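Local coordinates for protein oligopeptide ABC transporter OppAIV (Borrelia burgdorferi B31, PDB 4GL8) that probably binds oligopeptides outside the inner membrane and delivers them to an ABC transporter for uptake into the cell, at residues Met60-Gly63 with Ile64-Asp68; Val105-Ala109 with Glu110-Lys114; Val303-Arg306 with Lys307-Phe311. All coordinates share one frame; numbering follows the deposited sequence.

Interaction 1: residues Met60-Gly63 with Ile64-Asp68; sequences MFLG and ILDGD
L62 and D66 meet across a tight bend in the chain, one methyl group laid against one carboxylate. The leucine stretches its branch across: CG stands anti to the backbone N (chi1 -159°), and CD1 comes 3.6 Å from D66 CG, with OD1 of the same aspartate 3.7 Å from that methyl. The two side chains cross at about a right angle, and CD1 is the atom of L62 that meets the aspartate. D66 likewise has its CG anti to the backbone N (chi1 -171°), which brings the carboxylate back beside the preceding loop.

A single water gathers the polar groups of the bend. It donates to F61 O at 3.0 Å and to D66 OD1 at 3.1 Å, and it accepts from G63 N at 3.0 Å. Two backbone groups and a side-chain oxygen are thus satisfied together, and one carboxylate oxygen is tied to the loop; the other, OD2, has a long, weak ion pair with R75.

The bend leads from the loop after helix 51-57 into strand 65-67, an outermost strand of a five-stranded antiparallel sheet, consistent with the extra domain found in OppA-like binding proteins. Backbone hydrogen bonds join G63 to L78, I64 to A79 and D66 to R75 on the neighbouring strand 74-84.

At the turn itself the backbone folds closely. G63 CA lies 3.2 Å from L65 O, an approach that suits a residue without a side chain. I64 adopts helical backbone angles between two extended neighbours; its CB is directed away from the loop, and the side chain packs on A79. The CB of L65 is also directed away, and its side chain packs on Y74 and W82, whereas L62 packs on L78 and Y229.

Interaction 2: residues Val105-Ala109 with Glu110-Lys114; sequences VSITA and EGIRK
T108 caps the helix that begins just after it: its OG1 accepts a hydrogen bond from G111 N, 3.0 Å long and fairly straight at 163°. The hydroxyl sits between the backbone N and the carbonyl carbon (chi1 61°), which turns it toward the amides of the first helical turn. The carbonyl of the same residue is used as well, since T108 O receives I112 N at 3.1 Å, with the donor in the carbonyl plane. The next residue repeats this, R113 N bonding to A109 O.

I112 can be followed outward along its longer branch. CB rests 3.7 Å from A109 O; CG1 moves over T108 O at 3.5 Å and lies 4.2 Å from I107 CG2; the terminal CD1 is still only 4.0 Å from T108 O. The branch therefore passes alongside the carbonyl of the N-cap residue to reach the isoleucine before the cap. P184 and L162 also touch I112, while I107 rests on L99 and W101.

On the exposed side R113 NH1 meets E110 OE2 at the guanidinium edge in a salt bridge whose hydrogen bond is weak in angle; NH2 has a second carboxylate partner in E149.

A polar N-cap at T108, flanked by contact between I107 and I112, is a hydrophobic staple at the start of helix 109-119.

Interaction 3: residues Val303-Arg306 with Lys307-Phe311; sequences VKVR and KALSF
Four successive backbone hydrogen bonds, each from an N-H to the carbonyl four residues earlier, join V303-R306 to K307-F311 as consecutive turns of one alpha-helix. The first, K307 N to V303 O, is 2.8 Å long, and its donor stands nearly along the C=O axis; in the second, A308 N to K304 O, the donor is tilted 32° from the carbonyl plane.

The side chains follow the same four-residue spacing. V305 and L309 lie side by side and point the same way, CG1 of the valine 4.2 Å from CD1 of the leucine. L309 also sets its CG 3.3 Å from V305 O, covering a carbonyl already engaged by its own N-H. V305 packs on A361, and L309 on I399.

R306 turns back along the helix instead. With CG anti to the carbonyl carbon (chi1 -61°) and the chain bent at chi3, its guanidinium lays one face over V303 CA, 3.7 Å above the plane. The buried N-H groups find carbonyls: NH1 bonds to D489 O, NH2 to L300 O, and NE weakly to F490 O.

K307 and F311 both press on helix 351-361, through L357 and A354 respectively. K307 O accepts F311 N; it also lies at the edge of the F311 ring and in its plane, 3.3 Å from F311 CD1.

In the fold
Interactions 1 and 2 lie on the same side of the chain's centre, their centres about 15 Å apart, and both attach to the five-stranded antiparallel sheet: interaction 1 feeds its edge strand 65-67, while helix 109-119 of interaction 2 packs against strands 154-158 and 161-165. S206 touches both, through L62 and I107. Interaction 3 sits on the opposite side, about 42 Å from interaction 1 between centres. Chemistry follows place. The buried bend of interaction 1 relies on a bridging water, the partly exposed helix start of interaction 2 on a side-chain cap and surface salt bridge, and the buried helix of interaction 3 on repeating main-chain bonds.

Interaction 1: residues Met60-Gly63 with Ile64-Asp68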
# COMPACT_ATOMS: atom_id res chain seq x y z
N MET A 60 -3.66 -13.41 8.73
CA MET A 60 -4.74 -13.81 9.58
C MET A 60 -6.06 -13.96 8.88
O MET A 60 -6.85 -14.75 9.31
CB MET A 60 -4.90 -12.85 10.73
CG MET A 60 -3.64 -12.71 11.53
SD MET A 60 -3.88 -11.89 13.10
CE MET A 60 -3.99 -10.20 12.58
N PHE A 61 -6.30 -13.18 7.83
CA PHE A 61 -7.59 -13.14 7.13
C PHE A 61 -7.41 -13.54 5.68
O PHE A 61 -6.68 -12.90 4.92
CB PHE A 61 -8.26 -11.76 7.27
CG PHE A 61 -8.61 -11.42 8.69
CD1 PHE A 61 -7.68 -10.84 9.54
CD2 PHE A 61 -9.85 -11.76 9.20
CE1 PHE A 61 -7.99 -10.60 10.87
CE2 PHE A 61 -10.17 -11.51 10.52
CZ PHE A 61 -9.23 -10.93 11.37
N LEU A 62 -8.11 -14.60 5.32
CA LEU A 62 -8.20 -15.11 3.96
C LEU A 62 -9.20 -14.29 3.15
O LEU A 62 -10.33 -14.10 3.58
CB LEU A 62 -8.65 -16.55 4.03
CG LEU A 62 -8.37 -17.45 2.85
CD1 LEU A 62 -6.87 -17.49 2.54
CD2 LEU A 62 -8.92 -18.85 3.19
N GLY A 63 -8.76 -13.76 2.02
CA GLY A 63 -9.63 -13.11 1.08
C GLY A 63 -10.43 -14.08 0.24
O GLY A 63 -10.23 -15.29 0.31
N ILE A 64 -11.35 -13.55 -0.57
CA ILE A 64 -12.12 -14.40 -1.47
C ILE A 64 -11.09 -15.08 -2.39
O ILE A 64 -11.19 -16.28 -2.69
CB ILE A 64 -13.21 -13.61 -2.24
CG1 ILE A 64 -14.28 -13.10 -1.26
CG2 ILE A 64 -13.88 -14.49 -3.27
CD1 ILE A 64 -15.17 -11.99 -1.80
N LEU A 65 -10.11 -14.30 -2.80
CA LEU A 65 -8.93 -14.81 -3.40
C LEU A 65 -7.83 -14.48 -2.41
O LEU A 65 -7.99 -13.58 -1.60
CB LEU A 65 -8.64 -14.16 -4.73
CG LEU A 65 -9.68 -14.25 -5.84
CD1 LEU A 65 -8.98 -14.10 -7.17
CD2 LEU A 65 -10.44 -15.55 -5.83
N ASP A 66 -6.74 -15.22 -2.49
CA ASP A 66 -5.63 -15.12 -1.60
C ASP A 66 -4.45 -14.68 -2.48
O ASP A 66 -4.53 -14.76 -3.71
CB ASP A 66 -5.39 -16.53 -1.03
CG ASP A 66 -4.38 -16.59 0.12
OD1 ASP A 66 -4.22 -15.61 0.87
OD2 ASP A 66 -3.75 -17.66 0.28
N GLY A 67 -3.38 -14.20 -1.85
CA GLY A 67 -2.18 -13.79 -2.57
C GLY A 67 -1.40 -15.02 -2.95
O GLY A 67 -1.39 -16.03 -2.23
N ASP A 68 -0.75 -14.94 -4.10
CA ASP A 68 0.10 -15.99 -4.56
C ASP A 68 1.54 -15.64 -4.20
O ASP A 68 2.14 -14.78 -4.84
CB ASP A 68 -0.04 -16.18 -6.07
CG ASP A 68 0.72 -17.39 -6.58
OD1 ASP A 68 0.29 -17.99 -7.57
OD2 ASP A 68 1.75 -17.74 -5.98
O HOH W 1 -5.81 -13.25 2.06

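Interaction 2: residues Val105-Ala109 with Glu110-Lys114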
# COMPACT_ATOMS: atom_id res chain seq x y z
N VAL A 105 -17.53 -20.72 14.05
CA VAL A 105 -18.70 -20.18 13.36
C VAL A 105 -18.47 -20.24 11.83
O VAL A 105 -17.41 -19.82 11.33
CB VAL A 105 -18.98 -18.74 13.85
CG1 VAL A 105 -20.05 -18.04 13.01
CG2 VAL A 105 -19.40 -18.80 15.33
N SER A 106 -19.44 -20.79 11.10
CA SER A 106 -19.34 -20.93 9.64
C SER A 106 -19.18 -19.60 8.87
O SER A 106 -19.81 -18.61 9.19
CB SER A 106 -20.58 -21.66 9.09
OG SER A 106 -20.46 -23.05 9.34
N ILE A 107 -18.37 -19.62 7.82
CA ILE A 107 -18.25 -18.50 6.92
C ILE A 107 -19.18 -18.83 5.74
O ILE A 107 -18.91 -19.75 4.98
CB ILE A 107 -16.79 -18.33 6.44
CG1 ILE A 107 -15.82 -18.31 7.62
CG2 ILE A 107 -16.61 -17.07 5.59
CD1 ILE A 107 -14.38 -17.98 7.26
N THR A 108 -20.28 -18.10 5.62
CA THR A 108 -21.27 -18.26 4.58
C THR A 108 -21.20 -17.02 3.66
O THR A 108 -20.66 -15.97 4.04
CB THR A 108 -22.68 -18.26 5.17
OG1 THR A 108 -22.88 -17.00 5.82
CG2 THR A 108 -22.89 -19.41 6.18
N ALA A 109 -21.79 -17.13 2.47
CA ALA A 109 -21.82 -16.01 1.54
C ALA A 109 -22.62 -14.82 2.11
O ALA A 109 -22.33 -13.68 1.80
CB ALA A 109 -22.40 -16.45 0.21
N GLU A 110 -23.63 -15.10 2.93
CA GLU A 110 -24.36 -14.04 3.64
C GLU A 110 -23.48 -13.33 4.68
O GLU A 110 -23.54 -12.12 4.83
CB GLU A 110 -25.65 -14.61 4.28
CG GLU A 110 -26.51 -13.59 5.03
CD GLU A 110 -27.13 -12.55 4.11
OE1 GLU A 110 -27.52 -12.85 2.96
OE2 GLU A 110 -27.25 -11.39 4.54
N GLY A 111 -22.66 -14.07 5.40
CA GLY A 111 -21.67 -13.42 6.28
C GLY A 111 -20.69 -12.50 5.55
O GLY A 111 -20.30 -11.42 6.03
N ILE A 112 -20.30 -12.90 4.36
CA ILE A 112 -19.39 -12.08 3.60
C ILE A 112 -20.11 -10.83 3.09
O ILE A 112 -19.59 -9.71 3.12
CB ILE A 112 -18.77 -12.89 2.47
CG1 ILE A 112 -17.91 -13.99 3.05
CG2 ILE A 112 -17.94 -12.00 1.55
CD1 ILE A 112 -17.43 -14.97 1.99
N ARG A 113 -21.33 -11.03 2.66
CA ARG A 113 -22.14 -9.93 2.23
C ARG A 113 -22.35 -8.88 3.34
O ARG A 113 -22.26 -7.69 3.09
CB ARG A 113 -23.46 -10.49 1.76
CG ARG A 113 -24.37 -9.42 1.22
CD ARG A 113 -25.70 -9.97 0.80
NE ARG A 113 -26.56 -8.82 0.89
CZ ARG A 113 -27.32 -8.52 1.93
NH1 ARG A 113 -27.48 -9.32 2.98
NH2 ARG A 113 -27.98 -7.40 1.86
N LYS A 114 -22.65 -9.34 4.54
CA LYS A 114 -22.80 -8.48 5.73
C LYS A 114 -21.49 -7.71 6.05
O LYS A 114 -21.50 -6.54 6.47
CB LYS A 114 -23.24 -9.35 6.92

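Interaction 3: residues Val303-Arg306 with Lys307-Phe311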
# COMPACT_ATOMS: atom_id res chain seq x y z
N VAL A 303 2.50 26.39 -9.48
CA VAL A 303 3.01 25.27 -10.32
C VAL A 303 4.51 25.38 -10.54
O VAL A 303 5.22 24.39 -10.42
CB VAL A 303 2.19 25.09 -11.62
CG1 VAL A 303 2.34 26.28 -12.57
CG2 VAL A 303 2.57 23.82 -12.35
N LYS A 304 4.99 26.60 -10.79
CA LYS A 304 6.40 26.91 -10.92
C LYS A 304 7.23 26.54 -9.71
O LYS A 304 8.35 26.07 -9.86
CB LYS A 304 6.62 28.41 -11.21
CG LYS A 304 6.10 28.85 -12.57
CD LYS A 304 6.78 30.12 -13.02
CE LYS A 304 6.38 30.45 -14.44
NZ LYS A 304 5.11 31.22 -14.40
N VAL A 305 6.69 26.79 -8.51
CA VAL A 305 7.37 26.34 -7.29
C VAL A 305 7.44 24.80 -7.27
O VAL A 305 8.49 24.22 -7.08
CB VAL A 305 6.68 26.90 -6.03
CG1 VAL A 305 7.16 26.17 -4.78
CG2 VAL A 305 6.97 28.38 -5.89
N ARG A 306 6.30 24.16 -7.50
CA ARG A 306 6.26 22.69 -7.51
C ARG A 306 7.25 22.11 -8.53
O ARG A 306 7.97 21.15 -8.24
CB ARG A 306 4.82 22.19 -7.79
CG ARG A 306 3.83 22.64 -6.74
CD ARG A 306 2.54 21.86 -6.75
NE ARG A 306 1.87 21.93 -8.04
CZ ARG A 306 0.93 22.80 -8.38
NH1 ARG A 306 0.40 22.74 -9.58
NH2 ARG A 306 0.55 23.76 -7.55
N LYS A 307 7.33 22.72 -9.69
CA LYS A 307 8.24 22.26 -10.76
C LYS A 307 9.73 22.43 -10.36
O LYS A 307 10.53 21.53 -10.54
CB LYS A 307 7.93 23.09 -12.00
CG LYS A 307 8.32 22.47 -13.31
CD LYS A 307 7.57 23.12 -14.49
CE LYS A 307 8.35 22.76 -15.77
NZ LYS A 307 7.78 23.23 -17.07
N ALA A 308 10.05 23.61 -9.83
CA ALA A 308 11.37 23.92 -9.26
C ALA A 308 11.81 22.90 -8.23
O ALA A 308 12.92 22.42 -8.30
CB ALA A 308 11.38 25.30 -8.64
N LEU A 309 10.95 22.56 -7.29
CA LEU A 309 11.29 21.56 -6.29
C LEU A 309 11.57 20.23 -6.97
O LEU A 309 12.51 19.52 -6.62
CB LEU A 309 10.17 21.39 -5.26
CG LEU A 309 9.74 22.64 -4.46
CD1 LEU A 309 8.49 22.35 -3.65
CD2 LEU A 309 10.86 23.19 -3.58
N SER A 310 10.77 19.87 -7.96
CA SER A 310 10.91 18.57 -8.62
C SER A 310 12.20 18.50 -9.46
O SER A 310 12.94 17.55 -9.37
CB SER A 310 9.69 18.26 -9.49
OG SER A 310 9.85 17.01 -10.14
N PHE A 311 12.46 19.53 -10.24
CA PHE A 311 13.66 19.60 -11.07
C PHE A 311 14.96 19.84 -10.28
O PHE A 311 16.04 19.55 -10.79
CB PHE A 311 13.54 20.70 -12.12
CG PHE A 311 12.82 20.29 -13.35
CD1 PHE A 311 11.49 20.58 -13.54
CD2 PHE A 311 13.48 19.64 -14.36
CE1 PHE A 311 10.82 20.21 -14.68
CE2 PHE A 311 12.82 19.25 -15.51
CZ PHE A 311 11.49 19.55 -15.68